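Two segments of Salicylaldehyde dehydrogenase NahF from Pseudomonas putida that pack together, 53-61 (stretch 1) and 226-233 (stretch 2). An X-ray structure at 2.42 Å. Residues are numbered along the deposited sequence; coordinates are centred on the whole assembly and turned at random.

Stretch 1 (53-61) NATVTDAIK
Stretch 2, residues 226-233: PEIADALI

How do the two backbones lie against each other? Stretch 2 is helical throughout, Pro-226 to Ile-233, continuing a helix that begins earlier in the chain, whereas stretch 1 enters as an extended segment and turns helical at Val-56. Ala-54 (phi/psi -54/147) and Thr-55 (-107/174) carry the chain into that turn; from Val-56 onward phi stays between -55 and -69 and psi between -37 and -45. The two helices run in broadly the same direction, their axes crossing at -33° and approaching to 9.2 Å. The register is set where Val-56 CA lies 5.2 Å from Ile-228 CA, so the first turn of one helix sits beside the early part of the other segment. In each helix the i to i+4 ladder is regular, as in Ala-59 N to Thr-55 O at 3.1 Å and Leu-232 N to Ile-228 O at 3.2 Å.

What holds the start of the first helix in shape? Thr-55 is the N-cap, with chi1 at 62° (p), and its OG1 accepts from Asp-58 N at 3.2 Å, satisfying an amide that has no preceding helical turn to supply a carbonyl. Asp-58, chi1 m and chi2 -67°, returns the favour: its OD2 accepts from Thr-55 N at 2.9 Å. This reciprocal box stays within stretch 1. The CA-to-CB bond of Thr-55 points away from stretch 2, and the Asp-58 side chain is out of its reach, so neither side chain of the box touches stretch 2, where most of the side chains that meet are apolar.

Which side chains fill the space between the helices? Ala-59, whose CA-to-CB bond points toward stretch 2, is met by two larger groups: its CB is 4.1 Å from Ile-228 CG2 and 3.9 Å from Leu-232 CG. Leu-232 (m, t) also brings CD2 to 3.4 Å from Ala-59 O, a close van der Waals contact. Ile-228 (m, t) leaves its backbone sideways, but its end swings nearer, placing CD1 4.3 Å from Ala-54 CB and 3.5 Å from Ala-54 O. It thus spans the junction between the extended entry and the helix that follows.

How does Ala-231 take part? Ala-231 points toward stretch 1 and meets two branched side chains. Val-56, chi1 167° (t), sets CG1 3.7 Å from Ala-231 CB, while Ile-60, with chi1 and chi2 both m, bends its sideways-starting chain until CD1 lies 4.2 Å from the same Ala-231 CB. Val-56 also brings CG2 4.1 Å from Glu-227 CD, beside a side chain with chi1 p, chi2 t and chi3 159°.

What kind of bond joins the stretches? No hydrogen bond crosses between them; the 343 Å² buried in total is held by van der Waals packing. Alanines on both helices receive the bulkier aliphatic groups opposite, while the polar bonds of Thr-55 and Asp-58 organise the first helix.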

# COMPACT_ATOMS: atom_id res chain seq x y z
N ASN A 53 -13.75 -0.32 29.60
CA ASN A 53 -13.72 0.77 28.63
C ASN A 53 -12.34 1.40 28.56
O ASN A 53 -12.03 2.30 29.32
CB ASN A 53 -14.76 1.83 29.00
CG ASN A 53 -15.13 2.72 27.83
OD1 ASN A 53 -14.72 2.48 26.69
ND2 ASN A 53 -15.93 3.74 28.10
N ALA A 54 -11.53 0.91 27.63
CA ALA A 54 -10.13 1.33 27.51
C ALA A 54 -9.98 2.84 27.38
O ALA A 54 -10.83 3.52 26.82
CB ALA A 54 -9.47 0.64 26.33
N THR A 55 -8.88 3.35 27.93
CA THR A 55 -8.53 4.75 27.75
C THR A 55 -7.36 4.83 26.79
O THR A 55 -6.80 3.81 26.39
CB THR A 55 -8.10 5.41 29.06
OG1 THR A 55 -6.93 4.75 29.57
CG2 THR A 55 -9.22 5.33 30.09
N VAL A 56 -6.99 6.05 26.42
CA VAL A 56 -5.81 6.28 25.59
C VAL A 56 -4.59 5.73 26.31
O VAL A 56 -3.72 5.11 25.69
CB VAL A 56 -5.62 7.77 25.30
CG1 VAL A 56 -4.24 8.03 24.71
CG2 VAL A 56 -6.71 8.26 24.35
N THR A 57 -4.54 5.94 27.62
CA THR A 57 -3.47 5.41 28.45
C THR A 57 -3.33 3.90 28.28
O THR A 57 -2.22 3.39 28.12
CB THR A 57 -3.67 5.74 29.94
OG1 THR A 57 -3.78 7.16 30.12
CG2 THR A 57 -2.49 5.23 30.75
N ASP A 58 -4.46 3.20 28.31
CA ASP A 58 -4.46 1.75 28.12
C ASP A 58 -3.92 1.38 26.74
O ASP A 58 -3.18 0.41 26.59
CB ASP A 58 -5.87 1.16 28.28
CG ASP A 58 -6.39 1.26 29.72
OD1 ASP A 58 -5.82 0.59 30.61
OD2 ASP A 58 -7.37 1.99 29.94
N ALA A 59 -4.27 2.19 25.74
CA ALA A 59 -3.85 1.93 24.38
C ALA A 59 -2.34 2.05 24.22
O ALA A 59 -1.71 1.26 23.52
CB ALA A 59 -4.57 2.86 23.42
N ILE A 60 -1.75 3.04 24.88
CA ILE A 60 -0.31 3.23 24.80
C ILE A 60 0.41 2.09 25.52
O ILE A 60 1.45 1.61 25.06
CB ILE A 60 0.12 4.59 25.37
CG1 ILE A 60 -0.60 5.73 24.64
CG2 ILE A 60 1.62 4.77 25.25
CD1 ILE A 60 -0.50 5.63 23.13
N LYS A 61 -0.17 1.65 26.64
CA LYS A 61 0.36 0.52 27.39
C LYS A 61 0.35 -0.73 26.52
O LYS A 61 1.27 -1.55 26.58
CB LYS A 61 -0.47 0.26 28.65
CG LYS A 61 0.31 0.40 29.95
CD LYS A 61 0.49 1.86 30.33
CE LYS A 61 1.40 2.02 31.56
NZ LYS A 61 2.85 1.95 31.21
N PRO A 226 -12.40 6.91 18.07
CA PRO A 226 -11.53 7.77 17.26
C PRO A 226 -10.23 8.15 17.95
O PRO A 226 -9.17 7.98 17.36
CB PRO A 226 -12.39 9.02 17.02
CG PRO A 226 -13.54 8.91 17.97
CD PRO A 226 -13.76 7.46 18.16
N GLU A 227 -10.30 8.64 19.19
CA GLU A 227 -9.09 9.11 19.86
C GLU A 227 -8.14 7.97 20.25
O GLU A 227 -6.93 8.16 20.30
CB GLU A 227 -9.44 9.97 21.08
CG GLU A 227 -10.07 9.21 22.23
CD GLU A 227 -10.24 10.09 23.44
OE1 GLU A 227 -11.09 9.76 24.30
OE2 GLU A 227 -9.52 11.11 23.53
N ILE A 228 -8.70 6.80 20.54
CA ILE A 228 -7.89 5.63 20.82
C ILE A 228 -7.15 5.23 19.55
O ILE A 228 -5.97 4.89 19.58
CB ILE A 228 -8.74 4.46 21.36
CG1 ILE A 228 -9.08 4.71 22.83
CG2 ILE A 228 -8.02 3.13 21.20
CD1 ILE A 228 -10.02 3.69 23.42
N ALA A 229 -7.86 5.30 18.42
CA ALA A 229 -7.24 5.02 17.13
C ALA A 229 -6.15 6.04 16.81
O ALA A 229 -5.04 5.67 16.42
CB ALA A 229 -8.29 4.99 16.04
N ASP A 230 -6.46 7.32 16.99
CA ASP A 230 -5.50 8.40 16.72
C ASP A 230 -4.22 8.22 17.53
O ASP A 230 -3.13 8.41 17.00
CB ASP A 230 -6.10 9.77 17.05
CG ASP A 230 -7.29 10.11 16.16
OD1 ASP A 230 -7.41 9.54 15.06
OD2 ASP A 230 -8.10 10.97 16.58
N ALA A 231 -4.37 7.85 18.80
CA ALA A 231 -3.22 7.67 19.68
C ALA A 231 -2.33 6.52 19.22
O ALA A 231 -1.10 6.60 19.27
CB ALA A 231 -3.68 7.43 21.10
N LEU A 232 -2.97 5.44 18.77
CA LEU A 232 -2.24 4.27 18.29
C LEU A 232 -1.54 4.53 16.95
O LEU A 232 -0.41 4.11 16.73
CB LEU A 232 -3.18 3.07 18.23
CG LEU A 232 -3.58 2.58 19.62
CD1 LEU A 232 -4.86 1.77 19.59
CD2 LEU A 232 -2.45 1.77 20.25
N ILE A 233 -2.22 5.24 16.06
CA ILE A 233 -1.65 5.57 14.76
C ILE A 233 -0.48 6.53 14.93
O ILE A 233 0.53 6.42 14.24
CB ILE A 233 -2.72 6.19 13.82
CG1 ILE A 233 -3.80 5.16 13.50
CG2 ILE A 233 -2.08 6.69 12.53
CD1 ILE A 233 -5.05 5.77 12.92